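Local coordinates for protein HIAXHD3 (Humicola insolens, PDB 3ZXK) that probably removes arabinofuranosyl side chains from arabinoxylan as a family 43 exo-arabinofuranosidase, and has served as the scaffold for introducing endo-xylanase activity, at residues Val56-Pro61 with Ala128-Gln132; Val60-Asn64 with Asn338-Ser342; Arg89-Ser93 with Gly115-Ala119. All blocks are in the same frame, centred on the assembly; numbering follows the deposited sequence.

Contact 1: residues Val56-Pro61 with Ala128-Gln132; sequences VTHSVP and AWNWQ
The indole nitrogen of Trp131, NE1, donates to Thr57 OG1 at 2.9 Å. The N-H is bent to 137° and the hydroxyl lies at the ring's edge, somewhat out of its plane. Thr57 suits this spot because its two branches do different work. With OG1 anti to the backbone N (chi1 -167°), the hydroxyl serves Trp131 while CG2 sits over the six-membered ring of Trp129, 3.6 Å from its centroid and nearly on the ring normal, a CH-pi contact. Val56 CG2 lies against the same indole at CZ2. Trp131 in turn offers a face to the backbone: Ser59 CA stands 3.7 Å from the centroid of its six-membered ring, with Ser59 OG and His58 O above the same indole. Pro61 CD packs on Trp131 CB at 3.7 Å. The contact joins strand 54-58, the edge of one blade of the five-bladed beta-propeller of family 43, to the loop leading into the last strand of the next blade. Classic beta bulges opposite Val44 and Gly41 interrupt the pairing of residues 56-60 with strand 41-47. Ser59 O is buried here without a partner, a cost the packing must bear. With one bent hydrogen bond between the segments, contact with the two indoles probably supplies most of the cohesion.

Contact 2: residues Val60-Asn64 with Asn338-Ser342; sequences VPRLN and NPDTS
Arg62 and Asn338 lie one over the other, the guanidinium and amide planes only 24° apart, with Asn338 CB 3.5 Å above the plane of the arginine group and toward its rim. The arginine chain is extended, CG anti to the backbone N (chi1 179°), and this carries the guanidinium along to Pro339 O. Arg62 NH1 and NH2 both point end-on at Pro339 O, 2.9 and 3.3 Å away, with the oxygen in the guanidinium plane. Asparagine suits its place because its amide can answer a peptide group: Asn338 OD1 accepts from Leu63 N at 2.9 Å, and Asn338 ND2 gives a straighter bond, also 2.9 Å, to a lone pair of Leu63 O. These bonds cross a domain boundary, from a loop of the family 43 beta-propeller to the C-terminal concanavalin A-like beta-sandwich. The amide has further partners, Asp70 OD1 at ND2 and, at OD1, Ser39 OG from strand 38-39 at the edge of a sandwich sheet, so its rotation is fixed from several directions; Asp70 also makes a long, weak ion pair with Arg62 NH2. Leu63 CG approaches Asn338 OD1 to 3.5 Å, and the Pro339 ring slides past the arginine, its CD 3.6 Å from Arg62 NH1. Beyond it, Asp340 OD1 accepts from Ser342 N, an Asx turn.

Contact 3: residues Arg89-Ser93 with Gly115-Ala119; sequences RYRRS and GNALA
Tyr90 reaches from strand 87-91 to the short 3-10 turn at 117-119, and its hydroxyl is where the two segments bond. With CG anti to the backbone N (chi1 174°), the ring extends far enough for Tyr90 OH to accept from Leu118 N at 3.0 Å, though the N-H is bent to 137°. Asp95 OD1 is a second and stronger partner of the same hydroxyl. As a carboxylate it probably accepts a hydrogen bond from the phenol, leaving the phenol oxygen to accept from the amide; Asp95 OD2 meanwhile holds Asn116 N, so a single aspartate serves both the tyrosine and the turn. A phenol suits this position, since its flat apolar part is buried beside Phe97, Phe23 and Val25 while its polar end meets the backbone. Ala117 is small enough to bring CB within 3.9 Å of Tyr90 CZ, and Leu118 CB lies 4.1 Å from Tyr90 CE2, the leucine running across the tyrosine at about a right angle.

Arg92, just past the strand, bends at chi2 and turns back, so that NH1 bonds its own segment at Tyr90 O, 3.1 Å away, while NH2 goes to Arg24 O. Its aliphatic part remains for the leucine: Arg92 CG is 4.1 Å from Leu118 CB. Leu118 CD1 rests 3.5 Å from Arg92 O. The contact ties the first strand of a propeller blade to the loop between that blade's third and fourth strands. The phenol, probably oriented by Asp95, and Asp95 itself through Asn116 N together hold the turn, while Leu118 stays exposed.

Contacts 1 and 2 grow from one stretch of chain and share Val60 and Pro61, their centres 13 Å apart: residues 56-61 face the neighbouring blade, and residues 62 and 63 reach across to the sandwich domain. Contact 3 lies within that neighbouring blade, 15 Å from contact 1 between centres, and the two touch where Ala128 CB meets Gly115 CA at 3.8 Å. Contacts 2 and 3 are about 27 Å apart between centres and do not touch. No residue of the six segments belongs to the glycan pocket. Because Trp84 and His248 of the propeller and Phe469 and Trp502 of the sandwich all line it, the domain junction at contact 2 concerns the pair of domains that build the site.

Contact 1: residues Val56-Pro61 with Ala128-Gln132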
loop_
_atom_site.group_PDB
_atom_site.type_symbol
_atom_site.label_atom_id
_atom_site.label_comp_id
_atom_site.label_asym_id
_atom_site.label_seq_id
_atom_site.Cartn_x
_atom_site.Cartn_y
_atom_site.Cartn_z
ATOM N N VAL A 56 -6.181 -0.716 -9.770
ATOM C CA VAL A 56 -7.070 -0.040 -10.724
ATOM C C VAL A 56 -7.393 1.411 -10.412
ATOM O O VAL A 56 -7.711 2.167 -11.330
ATOM C CB VAL A 56 -8.355 -0.838 -11.023
ATOM C CG1 VAL A 56 -7.968 -2.136 -11.725
ATOM C CG2 VAL A 56 -9.168 -1.078 -9.745
ATOM N N THR A 57 -7.285 1.801 -9.149
ATOM C CA THR A 57 -7.598 3.175 -8.725
ATOM C C THR A 57 -7.064 3.431 -7.319
ATOM O O THR A 57 -6.551 2.512 -6.675
ATOM C CB THR A 57 -9.145 3.479 -8.833
ATOM O OG1 THR A 57 -9.389 4.894 -8.700
ATOM C CG2 THR A 57 -9.966 2.717 -7.790
ATOM N N HIS A 58 -7.172 4.667 -6.849
ATOM C CA HIS A 58 -6.908 4.981 -5.445
ATOM C C HIS A 58 -8.082 5.778 -4.943
ATOM O O HIS A 58 -8.561 6.684 -5.626
ATOM C CB HIS A 58 -5.688 5.871 -5.276
ATOM C CG HIS A 58 -4.356 5.163 -5.384
ATOM N ND1 HIS A 58 -3.841 4.735 -6.565
ATOM C CD2 HIS A 58 -3.428 4.831 -4.404
ATOM C CE1 HIS A 58 -2.613 4.205 -6.354
ATOM N NE2 HIS A 58 -2.363 4.245 -5.037
ATOM N N SER A 59 -8.545 5.483 -3.732
ATOM C CA SER A 59 -9.746 6.182 -3.191
ATOM C C SER A 59 -9.491 7.624 -2.736
ATOM O O SER A 59 -10.435 8.395 -2.627
ATOM C CB SER A 59 -10.318 5.393 -2.011
ATOM O OG SER A 59 -10.812 4.159 -2.450
ATOM N N VAL A 60 -8.224 7.948 -2.447
ATOM C CA VAL A 60 -7.901 9.305 -1.976
ATOM C C VAL A 60 -6.864 9.920 -2.922
ATOM O O VAL A 60 -5.655 9.820 -2.705
ATOM C CB VAL A 60 -7.456 9.278 -0.496
ATOM C CG1 VAL A 60 -7.249 10.698 0.039
ATOM C CG2 VAL A 60 -8.487 8.574 0.371
ATOM N N PRO A 61 -7.326 10.556 -4.000
ATOM C CA PRO A 61 -6.366 11.020 -5.009
ATOM C C PRO A 61 -5.363 12.047 -4.505
ATOM O O PRO A 61 -4.268 12.125 -5.072
ATOM C CB PRO A 61 -7.253 11.588 -6.125
ATOM C CG PRO A 61 -8.654 11.643 -5.588
ATOM C CD PRO A 61 -8.715 10.586 -4.508
ATOM N N ALA A 128 -14.407 5.632 -15.477
ATOM C CA ALA A 128 -15.507 5.970 -14.561
ATOM C C ALA A 128 -15.065 6.327 -13.130
ATOM O O ALA A 128 -15.782 7.043 -12.448
ATOM C CB ALA A 128 -16.547 4.847 -14.515
ATOM N N TRP A 129 -13.909 5.847 -12.671
ATOM C CA TRP A 129 -13.469 6.159 -11.315
ATOM C C TRP A 129 -13.300 7.653 -11.214
ATOM O O TRP A 129 -12.657 8.277 -12.070
ATOM C CB TRP A 129 -12.118 5.525 -11.019
ATOM C CG TRP A 129 -12.108 4.032 -11.036
ATOM C CD1 TRP A 129 -11.501 3.202 -11.981
ATOM C CD2 TRP A 129 -12.678 3.135 -10.036
ATOM N NE1 TRP A 129 -11.649 1.886 -11.637
ATOM C CE2 TRP A 129 -12.372 1.774 -10.488
ATOM C CE3 TRP A 129 -13.460 3.312 -8.878
ATOM C CZ2 TRP A 129 -12.769 0.656 -9.763
ATOM C CZ3 TRP A 129 -13.850 2.175 -8.160
ATOM C CH2 TRP A 129 -13.519 0.880 -8.603
ATOM N N ASN A 130 -13.892 8.242 -10.182
ATOM C CA ASN A 130 -13.798 9.668 -9.966
ATOM C C ASN A 130 -14.056 9.923 -8.505
ATOM O O ASN A 130 -15.204 10.022 -8.108
ATOM C CB ASN A 130 -14.855 10.394 -10.804
ATOM C CG ASN A 130 -14.781 11.911 -10.687
ATOM O OD1 ASN A 130 -13.955 12.458 -9.960
ATOM N ND2 ASN A 130 -15.674 12.594 -11.399
ATOM N N TRP A 131 -12.995 9.990 -7.701
ATOM C CA TRP A 131 -13.181 10.033 -6.252
ATOM C C TRP A 131 -13.245 11.441 -5.732
ATOM O O TRP A 131 -12.420 12.273 -6.097
ATOM C CB TRP A 131 -11.994 9.319 -5.615
ATOM C CG TRP A 131 -11.965 7.856 -5.938
ATOM C CD1 TRP A 131 -11.347 7.211 -7.022
ATOM C CD2 TRP A 131 -12.600 6.800 -5.166
ATOM N NE1 TRP A 131 -11.545 5.865 -6.946
ATOM C CE2 TRP A 131 -12.292 5.547 -5.856
ATOM C CE3 TRP A 131 -13.351 6.768 -3.987
ATOM C CZ2 TRP A 131 -12.761 4.310 -5.383
ATOM C CZ3 TRP A 131 -13.802 5.524 -3.497
ATOM C CH2 TRP A 131 -13.518 4.324 -4.190
ATOM N N GLN A 132 -14.234 11.716 -4.873
ATOM C CA GLN A 132 -14.372 13.053 -4.287
ATOM C C GLN A 132 -14.596 12.918 -2.801
ATOM O O GLN A 132 -15.227 11.950 -2.351
ATOM C CB GLN A 132 -15.590 13.786 -4.874
ATOM C CG GLN A 132 -15.620 13.925 -6.394
ATOM C CD GLN A 132 -14.635 14.934 -6.923
ATOM O OE1 GLN A 132 -14.245 15.886 -6.224
ATOM N NE2 GLN A 132 -14.230 14.751 -8.183
#

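Contact 2: residues Val60-Asn64 with Asn338-Ser342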
loop_
_atom_site.group_PDB
_atom_site.type_symbol
_atom_site.label_atom_id
_atom_site.label_comp_id
_atom_site.label_asym_id
_atom_site.label_seq_id
_atom_site.Cartn_x
_atom_site.Cartn_y
_atom_site.Cartn_z
ATOM N N VAL A 60 -8.224 7.948 -2.447
ATOM C CA VAL A 60 -7.901 9.305 -1.976
ATOM C C VAL A 60 -6.864 9.920 -2.922
ATOM O O VAL A 60 -5.655 9.820 -2.705
ATOM C CB VAL A 60 -7.456 9.278 -0.496
ATOM C CG1 VAL A 60 -7.249 10.698 0.039
ATOM C CG2 VAL A 60 -8.487 8.574 0.371
ATOM N N PRO A 61 -7.326 10.556 -4.000
ATOM C CA PRO A 61 -6.366 11.020 -5.009
ATOM C C PRO A 61 -5.363 12.047 -4.505
ATOM O O PRO A 61 -4.268 12.125 -5.072
ATOM C CB PRO A 61 -7.253 11.588 -6.125
ATOM C CG PRO A 61 -8.654 11.643 -5.588
ATOM C CD PRO A 61 -8.715 10.586 -4.508
ATOM N N ARG A 62 -5.722 12.839 -3.501
ATOM C CA ARG A 62 -4.752 13.720 -2.838
ATOM C C ARG A 62 -5.194 13.752 -1.393
ATOM O O ARG A 62 -6.389 13.879 -1.130
ATOM C CB ARG A 62 -4.770 15.124 -3.435
ATOM C CG ARG A 62 -3.807 16.090 -2.769
ATOM C CD ARG A 62 -3.778 17.411 -3.524
ATOM N NE ARG A 62 -2.861 18.362 -2.890
ATOM C CZ ARG A 62 -1.576 18.483 -3.200
ATOM N NH1 ARG A 62 -1.047 17.736 -4.176
ATOM N NH2 ARG A 62 -0.820 19.355 -2.535
ATOM N N LEU A 63 -4.256 13.634 -0.461
ATOM C CA LEU A 63 -4.594 13.512 0.954
ATOM C C LEU A 63 -5.121 14.856 1.416
ATOM O O LEU A 63 -4.472 15.860 1.232
ATOM C CB LEU A 63 -3.351 13.083 1.762
ATOM C CG LEU A 63 -2.616 11.845 1.184
ATOM C CD1 LEU A 63 -1.498 11.396 2.121
ATOM C CD2 LEU A 63 -3.569 10.677 0.950
ATOM N N ASN A 64 -6.304 14.866 2.025
ATOM C CA ASN A 64 -6.958 16.094 2.479
ATOM C C ASN A 64 -7.107 16.175 3.994
ATOM O O ASN A 64 -8.066 16.757 4.510
ATOM C CB ASN A 64 -8.333 16.217 1.805
ATOM C CG ASN A 64 -9.321 15.127 2.246
ATOM O OD1 ASN A 64 -8.972 13.940 2.352
ATOM N ND2 ASN A 64 -10.572 15.530 2.469
ATOM N N ASN A 338 1.836 14.524 -0.175
ATOM C CA ASN A 338 1.253 15.124 -1.362
ATOM C C ASN A 338 2.328 15.832 -2.167
ATOM O O ASN A 338 3.234 16.483 -1.609
ATOM C CB ASN A 338 0.203 16.158 -1.014
ATOM C CG ASN A 338 -1.060 15.554 -0.491
ATOM O OD1 ASN A 338 -1.450 14.437 -0.852
ATOM N ND2 ASN A 338 -1.733 16.313 0.343
ATOM N N PRO A 339 2.238 15.715 -3.494
ATOM C CA PRO A 339 3.201 16.386 -4.344
ATOM C C PRO A 339 2.923 17.895 -4.467
ATOM O O PRO A 339 1.775 18.341 -4.252
ATOM C CB PRO A 339 2.985 15.678 -5.691
ATOM C CG PRO A 339 1.537 15.361 -5.693
ATOM C CD PRO A 339 1.276 14.923 -4.274
ATOM N N ASP A 340 3.964 18.663 -4.772
ATOM C CA ASP A 340 3.798 20.036 -5.265
ATOM C C ASP A 340 3.537 19.941 -6.777
ATOM O O ASP A 340 4.443 19.662 -7.575
ATOM C CB ASP A 340 5.045 20.872 -4.961
ATOM C CG ASP A 340 4.933 22.318 -5.437
ATOM O OD1 ASP A 340 4.050 22.628 -6.277
ATOM O OD2 ASP A 340 5.748 23.143 -4.973
ATOM N N THR A 341 2.287 20.158 -7.159
ATOM C CA THR A 341 1.910 19.940 -8.546
ATOM C C THR A 341 2.487 20.975 -9.507
ATOM O O THR A 341 2.505 20.743 -10.709
ATOM C CB THR A 341 0.378 19.925 -8.721
ATOM O OG1 THR A 341 -0.136 21.213 -8.348
ATOM C CG2 THR A 341 -0.250 18.827 -7.859
ATOM N N SER A 342 2.987 22.092 -8.986
ATOM C CA SER A 342 3.570 23.120 -9.835
ATOM C C SER A 342 5.006 22.718 -10.259
ATOM O O SER A 342 5.619 23.390 -11.114
ATOM C CB SER A 342 3.597 24.473 -9.108
ATOM O OG SER A 342 4.637 24.552 -8.134
#

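Contact 3: residues Arg89-Ser93 with Gly115-Ala119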
loop_
_atom_site.group_PDB
_atom_site.type_symbol
_atom_site.label_atom_id
_atom_site.label_comp_id
_atom_site.label_asym_id
_atom_site.label_seq_id
_atom_site.Cartn_x
_atom_site.Cartn_y
_atom_site.Cartn_z
ATOM N N ARG A 89 -16.614 -0.288 0.554
ATOM C CA ARG A 89 -17.680 -1.188 0.055
ATOM C C ARG A 89 -18.368 -0.546 -1.126
ATOM O O ARG A 89 -18.326 0.661 -1.296
ATOM C CB ARG A 89 -18.742 -1.552 1.124
ATOM C CG ARG A 89 -18.240 -2.360 2.335
ATOM C CD ARG A 89 -17.983 -3.822 1.973
ATOM N NE ARG A 89 -17.228 -4.558 2.982
ATOM C CZ ARG A 89 -17.753 -5.336 3.937
ATOM N NH1 ARG A 89 -19.079 -5.517 4.080
ATOM N NH2 ARG A 89 -16.933 -5.940 4.780
ATOM N N TYR A 90 -19.008 -1.369 -1.945
ATOM C CA TYR A 90 -19.781 -0.863 -3.070
ATOM C C TYR A 90 -21.281 -0.905 -2.742
ATOM O O TYR A 90 -21.813 -1.955 -2.342
ATOM C CB TYR A 90 -19.521 -1.759 -4.271
ATOM C CG TYR A 90 -20.356 -1.437 -5.475
ATOM C CD1 TYR A 90 -20.185 -0.237 -6.183
ATOM C CD2 TYR A 90 -21.297 -2.350 -5.930
ATOM C CE1 TYR A 90 -20.952 0.042 -7.317
ATOM C CE2 TYR A 90 -22.081 -2.085 -7.032
ATOM C CZ TYR A 90 -21.897 -0.895 -7.737
ATOM O OH TYR A 90 -22.683 -0.663 -8.858
ATOM N N ARG A 91 -21.941 0.233 -2.918
ATOM C CA ARG A 91 -23.360 0.349 -2.615
ATOM C C ARG A 91 -24.122 0.170 -3.909
ATOM O O ARG A 91 -24.055 1.020 -4.796
ATOM C CB ARG A 91 -23.654 1.718 -2.009
ATOM C CG ARG A 91 -24.967 1.753 -1.249
ATOM C CD ARG A 91 -25.186 3.108 -0.616
ATOM N NE ARG A 91 -26.271 3.021 0.371
ATOM C CZ ARG A 91 -26.669 4.034 1.133
ATOM N NH1 ARG A 91 -26.108 5.248 1.008
ATOM N NH2 ARG A 91 -27.634 3.853 2.021
ATOM N N ARG A 92 -24.865 -0.935 -4.008
ATOM C CA ARG A 92 -25.641 -1.216 -5.226
ATOM C C ARG A 92 -26.740 -0.191 -5.499
ATOM O O ARG A 92 -26.965 0.183 -6.656
ATOM C CB ARG A 92 -26.251 -2.619 -5.172
ATOM C CG ARG A 92 -25.274 -3.710 -5.572
ATOM C CD ARG A 92 -24.123 -3.879 -4.611
ATOM N NE ARG A 92 -23.448 -5.149 -4.902
ATOM C CZ ARG A 92 -22.406 -5.605 -4.229
ATOM N NH1 ARG A 92 -21.879 -4.873 -3.249
ATOM N NH2 ARG A 92 -21.885 -6.780 -4.554
ATOM N N SER A 93 -27.404 0.280 -4.447
ATOM C CA SER A 93 -28.605 1.115 -4.651
ATOM C C SER A 93 -28.325 2.422 -5.393
ATOM O O SER A 93 -29.180 2.897 -6.145
ATOM C CB SER A 93 -29.311 1.391 -3.335
ATOM O OG SER A 93 -28.472 2.149 -2.494
ATOM N N GLY A 115 -19.740 3.324 -12.495
ATOM C CA GLY A 115 -19.909 3.088 -13.930
ATOM C C GLY A 115 -20.939 2.008 -14.225
ATOM O O GLY A 115 -20.848 1.314 -15.255
ATOM N N ASN A 116 -21.934 1.869 -13.342
ATOM C CA ASN A 116 -22.990 0.840 -13.496
ATOM C C ASN A 116 -22.431 -0.577 -13.305
ATOM O O ASN A 116 -22.838 -1.528 -13.981
ATOM C CB ASN A 116 -23.735 0.995 -14.851
ATOM C CG ASN A 116 -25.120 0.360 -14.856
ATOM O OD1 ASN A 116 -25.756 0.229 -13.824
ATOM N ND2 ASN A 116 -25.590 -0.027 -16.039
ATOM N N ALA A 117 -21.509 -0.711 -12.357
ATOM C CA ALA A 117 -20.876 -2.001 -12.094
ATOM C C ALA A 117 -21.870 -3.128 -11.771
ATOM O O ALA A 117 -21.690 -4.238 -12.243
ATOM C CB ALA A 117 -19.863 -1.858 -10.979
ATOM N N LEU A 118 -22.914 -2.833 -10.984
ATOM C CA LEU A 118 -23.874 -3.865 -10.534
ATOM C C LEU A 118 -24.537 -4.551 -11.708
ATOM O O LEU A 118 -25.022 -5.683 -11.568
ATOM C CB LEU A 118 -24.964 -3.289 -9.615
ATOM C CG LEU A 118 -26.130 -2.485 -10.213
ATOM C CD1 LEU A 118 -27.233 -2.295 -9.170
ATOM C CD2 LEU A 118 -25.651 -1.145 -10.801
ATOM N N ALA A 119 -24.539 -3.867 -12.851
ATOM C CA ALA A 119 -25.205 -4.338 -14.072
ATOM C C ALA A 119 -24.247 -4.938 -15.102
ATOM O O ALA A 119 -24.680 -5.456 -16.132
ATOM C CB ALA A 119 -25.999 -3.198 -14.708
#